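Local coordinates for pirin family protein (Acinetobacter baumannii, PDB 6D0P) that probably acts as a metal-dependent quercetin 2,3-dioxygenase, a pirin-family bicupin binding one metal ion in its N-terminal cupin domain, at residues F52-G60 with E109-G120. Residues are numbered along the deposited sequence; the frame is centred on the assembly and turned at random.
Sequences FSPTTEQQG and EEFHSPEFAEHG. With MN (manganese (II) ion), chain G.
Loop-on-strand and loop-on-helix packing joins F52-G60, the link between strands 41-52 and 60-62, to E109-G120, where strand 106-112 runs into helix 114-119 at the periphery of the N-terminal cupin. The strand end is fixed by an antiparallel non-hydrogen-bonded pair of G60 and F111, beside which H112 N donates to Q59 O (2.9 Å, N-H...O 167°). The H112 ring meets F52 edge to face: H112 CE1 sits 3.4 Å above the centre of the phenyl ring, with the planes at 68°. NE2 bonds to G22 O, while ND1 is linked through a water to Q59 OE1, so both nitrogens hold the imidazole's rotation. In the modelled conformers F111 instead stacks with the Q58 amide, 16° from coplanar; an extended chain lays Q58 OE1 over the ring centre, 3.5 Å above its plane. At the helix's C-terminal end, T55 N donates to A117 O (3.0 Å), approaching from above the carbonyl plane, and a water bridges that oxygen to S53 O. G120, which follows the helix with positive phi, has no side chain, and its CA comes to 3.0 Å from F52 O, where a CB would clash. Between F111 and E109, whose CB atoms point toward the loop, E110 turns away; its OE2 accepts from Q127 NE2 and its OE1 binds manganese (2.2 Å), joining H64, H66 and H108 in the three-histidine, one-glutamate metal site characteristic of cupins.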
ATOM      1  N   PHE A  52     -11.818 -16.411   7.735  1.00 16.67           N
ATOM      2  CA  PHE A  52     -11.616 -16.546   9.162  1.00 17.20           C
ATOM      3  C   PHE A  52     -12.968 -16.830   9.815  1.00 17.63           C
ATOM      4  O   PHE A  52     -13.874 -16.018   9.714  1.00 17.90           O
ATOM      5  CB  PHE A  52     -11.029 -15.282   9.778  1.00 16.80           C
ATOM      6  CG  PHE A  52      -9.584 -15.068   9.442  1.00 16.57           C
ATOM      7  CD1 PHE A  52      -8.597 -15.730  10.158  1.00 17.06           C
ATOM      8  CD2 PHE A  52      -9.211 -14.235   8.399  1.00 16.94           C
ATOM      9  CE1 PHE A  52      -7.261 -15.557   9.840  1.00 16.85           C
ATOM     10  CE2 PHE A  52      -7.868 -14.064   8.086  1.00 16.51           C
ATOM     11  CZ  PHE A  52      -6.901 -14.720   8.816  1.00 16.00           C
ATOM     12  N   SER A  53     -13.105 -17.985  10.453  1.00 17.81           N
ATOM     13  CA  SER A  53     -14.323 -18.282  11.149  1.00 18.26           C
ATOM     14  C   SER A  53     -14.356 -17.441  12.439  1.00 19.60           C
ATOM     15  O   SER A  53     -13.310 -16.870  12.862  1.00 18.64           O
ATOM     16  CB  SER A  53     -14.423 -19.756  11.440  1.00 18.80           C
ATOM     17  OG  SER A  53     -13.350 -20.162  12.269  1.00 18.81           O
ATOM     18  N   PRO A  54     -15.537 -17.329  13.056  1.00 20.66           N
ATOM     19  CA  PRO A  54     -15.731 -16.535  14.279  1.00 21.53           C
ATOM     20  C   PRO A  54     -14.759 -16.900  15.413  1.00 21.89           C
ATOM     21  O   PRO A  54     -14.453 -18.084  15.630  1.00 21.07           O
ATOM     22  CB  PRO A  54     -17.171 -16.867  14.699  1.00 22.97           C
ATOM     23  CG  PRO A  54     -17.863 -17.134  13.390  1.00 22.71           C
ATOM     24  CD  PRO A  54     -16.823 -17.882  12.593  1.00 21.79           C
ATOM     25  N   THR A  55     -14.286 -15.894  16.140  1.00 21.26           N
ATOM     26  CA  THR A  55     -13.328 -16.139  17.210  1.00 22.45           C
ATOM     27  C   THR A  55     -13.506 -15.116  18.339  1.00 23.50           C
ATOM     28  O   THR A  55     -13.993 -14.019  18.137  1.00 23.56           O
ATOM     29  CB  THR A  55     -11.879 -16.067  16.699  1.00 22.70           C
ATOM     30  OG1 THR A  55     -10.984 -16.346  17.774  1.00 23.64           O
ATOM     31  CG2 THR A  55     -11.497 -14.725  16.120  1.00 22.82           C
ATOM     32  N   THR A  56     -13.047 -15.521  19.509  1.00 24.42           N
ATOM     33  CA  THR A  56     -12.969 -14.688  20.684  1.00 25.18           C
ATOM     34  C   THR A  56     -11.540 -14.127  20.809  1.00 26.00           C
ATOM     35  O   THR A  56     -11.265 -13.300  21.692  1.00 27.46           O
ATOM     36  CB  THR A  56     -13.337 -15.509  21.919  1.00 24.98           C
ATOM     37  OG1 THR A  56     -12.469 -16.643  21.959  1.00 24.51           O
ATOM     38  CG2 THR A  56     -14.777 -15.966  21.904  1.00 26.24           C
ATOM     39  N   GLU A  57     -10.639 -14.670  20.001  0.60 21.99           N
ATOM     40  CA  GLU A  57      -9.266 -14.246  20.058  0.60 22.26           C
ATOM     41  C   GLU A  57      -9.092 -12.984  19.209  0.60 20.43           C
ATOM     42  O   GLU A  57      -9.925 -12.622  18.376  0.60 20.24           O
ATOM     43  CB  GLU A  57      -8.317 -15.342  19.550  0.60 23.93           C
ATOM     44  CG  GLU A  57      -8.221 -16.540  20.483  0.60 26.04           C
ATOM     45  CD  GLU A  57      -6.915 -17.318  20.448  0.60 27.56           C
ATOM     46  OE1 GLU A  57      -6.783 -18.258  21.256  0.60 29.64           O
ATOM     47  OE2 GLU A  57      -6.034 -16.998  19.606  0.60 29.51           O
ATOM     48  N   GLN A  58      -7.963 -12.337  19.467  0.50 19.66           N
ATOM     49  CA  GLN A  58      -7.507 -11.192  18.709  0.50 19.13           C
ATOM     50  C   GLN A  58      -6.462 -11.733  17.717  0.50 18.20           C
ATOM     51  O   GLN A  58      -5.372 -12.102  18.120  0.50 17.32           O
ATOM     52  CB  GLN A  58      -6.919 -10.139  19.655  0.50 19.47           C
ATOM     53  CG  GLN A  58      -6.718  -8.772  19.021  0.50 19.45           C
ATOM     54  CD  GLN A  58      -6.249  -7.739  20.019  0.50 20.74           C
ATOM     55  OE1 GLN A  58      -7.034  -6.966  20.555  0.50 20.38           O
ATOM     56  NE2 GLN A  58      -4.953  -7.728  20.291  0.50 22.80           N
ATOM     57  N   GLN A  59      -6.830 -11.840  16.448  1.00 17.25           N
ATOM     58  CA  GLN A  59      -5.945 -12.345  15.417  1.00 17.64           C
ATOM     59  C   GLN A  59      -5.366 -11.153  14.658  1.00 16.87           C
ATOM     60  O   GLN A  59      -6.075 -10.257  14.265  1.00 16.10           O
ATOM     61  CB  GLN A  59      -6.701 -13.288  14.489  1.00 17.69           C
ATOM     62  CG  GLN A  59      -7.228 -14.514  15.213  1.00 19.12           C
ATOM     63  CD  GLN A  59      -7.826 -15.559  14.298  1.00 20.38           C
ATOM     64  OE1 GLN A  59      -8.881 -15.370  13.686  1.00 21.48           O
ATOM     65  NE2 GLN A  59      -7.197 -16.717  14.287  1.00 19.58           N
ATOM     66  N   GLY A  60      -4.067 -11.156  14.518  1.00 16.52           N
ATOM     67  CA  GLY A  60      -3.373 -10.090  13.826  1.00 18.01           C
ATOM     68  C   GLY A  60      -1.933 -10.066  14.271  1.00 19.84           C
ATOM     69  O   GLY A  60      -1.330 -11.134  14.451  1.00 21.91           O
ATOM     70  N   GLU A 109      -0.195  -2.032  17.362  1.00 17.34           N
ATOM     71  CA  GLU A 109      -0.701  -3.342  17.085  1.00 18.66           C
ATOM     72  C   GLU A 109      -1.800  -3.195  16.022  1.00 17.80           C
ATOM     73  O   GLU A 109      -2.443  -2.145  15.930  1.00 16.63           O
ATOM     74  CB  GLU A 109      -1.248  -4.000  18.350  1.00 22.44           C
ATOM     75  CG  GLU A 109      -2.408  -3.238  18.947  1.00 27.21           C
ATOM     76  CD  GLU A 109      -2.922  -3.776  20.272  1.00 33.67           C
ATOM     77  OE1 GLU A 109      -4.154  -3.662  20.513  1.00 38.53           O
ATOM     78  OE2 GLU A 109      -2.097  -4.311  21.048  1.00 34.14           O
ATOM     79  N   GLU A 110      -1.977  -4.241  15.226  1.00 16.39           N
ATOM     80  CA  GLU A 110      -2.962  -4.286  14.141  1.00 16.74           C
ATOM     81  C   GLU A 110      -3.647  -5.654  14.210  1.00 16.63           C
ATOM     82  O   GLU A 110      -2.997  -6.691  14.123  1.00 15.85           O
ATOM     83  CB  GLU A 110      -2.300  -4.072  12.766  1.00 17.91           C
ATOM     84  CG  GLU A 110      -1.595  -2.731  12.606  1.00 20.14           C
ATOM     85  CD  GLU A 110      -0.643  -2.574  11.414  1.00 22.28           C
ATOM     86  OE1 GLU A 110       0.574  -2.946  11.529  1.00 21.26           O
ATOM     87  OE2 GLU A 110      -1.101  -2.033  10.387  1.00 25.46           O
ATOM     88  N   PHE A 111      -4.963  -5.654  14.226  0.50 17.00           N
ATOM     89  CA  PHE A 111      -5.662  -6.917  14.353  0.50 17.03           C
ATOM     90  C   PHE A 111      -7.073  -6.776  13.794  0.50 16.70           C
ATOM     91  O   PHE A 111      -7.572  -5.651  13.588  0.50 16.25           O
ATOM     92  CB  PHE A 111      -5.692  -7.310  15.825  0.50 17.74           C
ATOM     93  CG  PHE A 111      -6.160  -6.188  16.711  0.50 17.57           C
ATOM     94  CD1 PHE A 111      -5.262  -5.273  17.233  0.50 17.94           C
ATOM     95  CD2 PHE A 111      -7.501  -6.032  17.002  0.50 18.26           C
ATOM     96  CE1 PHE A 111      -5.705  -4.231  18.029  0.50 17.90           C
ATOM     97  CE2 PHE A 111      -7.938  -5.003  17.818  0.50 18.71           C
ATOM     98  CZ  PHE A 111      -7.038  -4.103  18.327  0.50 18.08           C
ATOM     99  N   HIS A 112      -7.722  -7.913  13.611  1.00 15.65           N
ATOM    100  CA  HIS A 112      -9.048  -7.888  13.051  1.00 15.09           C
ATOM    101  C   HIS A 112      -9.958  -7.109  14.014  1.00 15.40           C
ATOM    102  O   HIS A 112      -9.834  -7.238  15.243  1.00 15.17           O
ATOM    103  CB  HIS A 112      -9.602  -9.297  12.835  1.00 14.85           C
ATOM    104  CG  HIS A 112      -8.821 -10.152  11.889  1.00 14.61           C
ATOM    105  ND1 HIS A 112      -9.052 -11.511  11.787  1.00 14.14           N
ATOM    106  CD2 HIS A 112      -7.791  -9.874  11.059  1.00 14.13           C
ATOM    107  CE1 HIS A 112      -8.197 -12.034  10.924  1.00 14.79           C
ATOM    108  NE2 HIS A 112      -7.416 -11.045  10.456  1.00 13.65           N
ATOM    109  N   SER A 113     -10.855  -6.305  13.495  1.00 15.66           N
ATOM    110  CA  SER A 113     -11.761  -5.567  14.361  1.00 16.45           C
ATOM    111  C   SER A 113     -12.609  -6.542  15.184  1.00 18.01           C
ATOM    112  O   SER A 113     -12.865  -7.657  14.747  1.00 17.11           O
ATOM    113  CB  SER A 113     -12.651  -4.678  13.568  1.00 17.64           C
ATOM    114  OG  SER A 113     -13.732  -5.404  13.018  1.00 17.82           O
ATOM    115  N   PRO A 114     -13.071  -6.112  16.356  1.00 19.86           N
ATOM    116  CA  PRO A 114     -13.936  -6.976  17.179  1.00 20.20           C
ATOM    117  C   PRO A 114     -15.190  -7.429  16.416  1.00 20.82           C
ATOM    118  O   PRO A 114     -15.615  -8.566  16.563  1.00 19.67           O
ATOM    119  CB  PRO A 114     -14.343  -6.095  18.365  1.00 21.80           C
ATOM    120  CG  PRO A 114     -13.192  -5.129  18.519  1.00 22.45           C
ATOM    121  CD  PRO A 114     -12.591  -4.957  17.135  1.00 19.87           C
ATOM    122  N   GLU A 115     -15.763  -6.531  15.613  1.00 21.15           N
ATOM    123  CA  GLU A 115     -16.959  -6.836  14.839  1.00 24.02           C
ATOM    124  C   GLU A 115     -16.654  -7.930  13.800  1.00 21.75           C
ATOM    125  O   GLU A 115     -17.429  -8.876  13.626  1.00 20.94           O
ATOM    126  CB  GLU A 115     -17.464  -5.554  14.177  1.00 28.99           C
ATOM    127  CG  GLU A 115     -18.571  -5.773  13.157  1.00 36.28           C
ATOM    128  CD  GLU A 115     -19.973  -5.815  13.740  1.00 44.17           C
ATOM    129  OE1 GLU A 115     -20.121  -5.582  14.961  1.00 54.34           O
ATOM    130  OE2 GLU A 115     -20.919  -6.072  12.969  1.00 52.14           O
ATOM    131  N   PHE A 116     -15.535  -7.788  13.101  1.00 19.46           N
ATOM    132  CA  PHE A 116     -15.150  -8.792  12.105  1.00 19.41           C
ATOM    133  C   PHE A 116     -14.811 -10.114  12.799  1.00 19.04           C
ATOM    134  O   PHE A 116     -15.263 -11.162  12.359  1.00 19.40           O
ATOM    135  CB  PHE A 116     -13.983  -8.325  11.236  1.00 18.90           C
ATOM    136  CG  PHE A 116     -13.562  -9.376  10.241  1.00 18.95           C
ATOM    137  CD1 PHE A 116     -14.389  -9.717   9.186  1.00 18.99           C
ATOM    138  CD2 PHE A 116     -12.385 -10.081  10.412  1.00 20.24           C
ATOM    139  CE1 PHE A 116     -14.034 -10.720   8.303  1.00 19.37           C
ATOM    140  CE2 PHE A 116     -12.023 -11.074   9.515  1.00 20.71           C
ATOM    141  CZ  PHE A 116     -12.851 -11.388   8.464  1.00 19.56           C
ATOM    142  N   ALA A 117     -14.105 -10.058  13.914  1.00 19.23           N
ATOM    143  CA  ALA A 117     -13.733 -11.269  14.647  1.00 20.54           C
ATOM    144  C   ALA A 117     -14.996 -12.037  15.038  1.00 22.50           C
ATOM    145  O   ALA A 117     -15.036 -13.243  14.883  1.00 24.06           O
ATOM    146  CB  ALA A 117     -12.933 -10.938  15.884  1.00 20.28           C
ATOM    147  N   GLU A 118     -16.008 -11.317  15.505  1.00 22.63           N
ATOM    148  CA  GLU A 118     -17.252 -11.941  15.982  1.00 25.01           C
ATOM    149  C   GLU A 118     -18.012 -12.611  14.833  1.00 24.10           C
ATOM    150  O   GLU A 118     -18.560 -13.687  15.005  1.00 22.52           O
ATOM    151  CB  GLU A 118     -18.157 -10.898  16.648  1.00 29.52           C
ATOM    152  CG  GLU A 118     -19.525 -11.438  17.055  1.00 36.03           C
ATOM    153  CD  GLU A 118     -20.545 -10.398  17.511  1.00 43.46           C
ATOM    154  OE1 GLU A 118     -20.125  -9.315  17.962  1.00 47.73           O
ATOM    155  OE2 GLU A 118     -21.763 -10.673  17.407  1.00 51.93           O
ATOM    156  N   HIS A 119     -18.085 -11.966  13.684  1.00 24.42           N
ATOM    157  CA  HIS A 119     -18.896 -12.514  12.586  1.00 24.47           C
ATOM    158  C   HIS A 119     -18.082 -13.439  11.669  1.00 23.61           C
ATOM    159  O   HIS A 119     -18.666 -14.358  11.110  1.00 22.53           O
ATOM    160  CB  HIS A 119     -19.571 -11.387  11.784  1.00 28.68           C
ATOM    161  CG  HIS A 119     -20.604 -10.643  12.564  1.00 32.17           C
ATOM    162  ND1 HIS A 119     -20.292  -9.535  13.335  1.00 35.28           N
ATOM    163  CD2 HIS A 119     -21.926 -10.858  12.725  1.00 35.81           C
ATOM    164  CE1 HIS A 119     -21.386  -9.094  13.922  1.00 39.69           C
ATOM    165  NE2 HIS A 119     -22.400  -9.889  13.569  1.00 37.34           N
ATOM    166  N   GLY A 120     -16.769 -13.218  11.525  1.00 20.49           N
ATOM    167  CA  GLY A 120     -15.953 -14.019  10.623  1.00 20.76           C
ATOM    168  C   GLY A 120     -16.269 -13.719   9.160  1.00 19.59           C
ATOM    169  O   GLY A 120     -17.027 -12.819   8.863  1.00 19.46           O
TER
HETATM  170 MN    MN G 303       2.536  -1.916  11.523  1.00 25.34          MN
HETATM  171  O   HOH W   1     -12.966 -14.082  12.785  1.00 16.35           O
HETATM  172  O   HOH W   2      -5.592  -4.708  22.261  1.00 35.24           O
HETATM  173  O   HOH W   3     -10.490 -12.938  13.448  1.00 20.73           O
HETATM  174  O   HOH W   4       1.299  -0.652   9.807  1.00 24.88           O
HETATM  175  O   HOH W   5       2.967  -3.184   9.746  1.00 23.58           O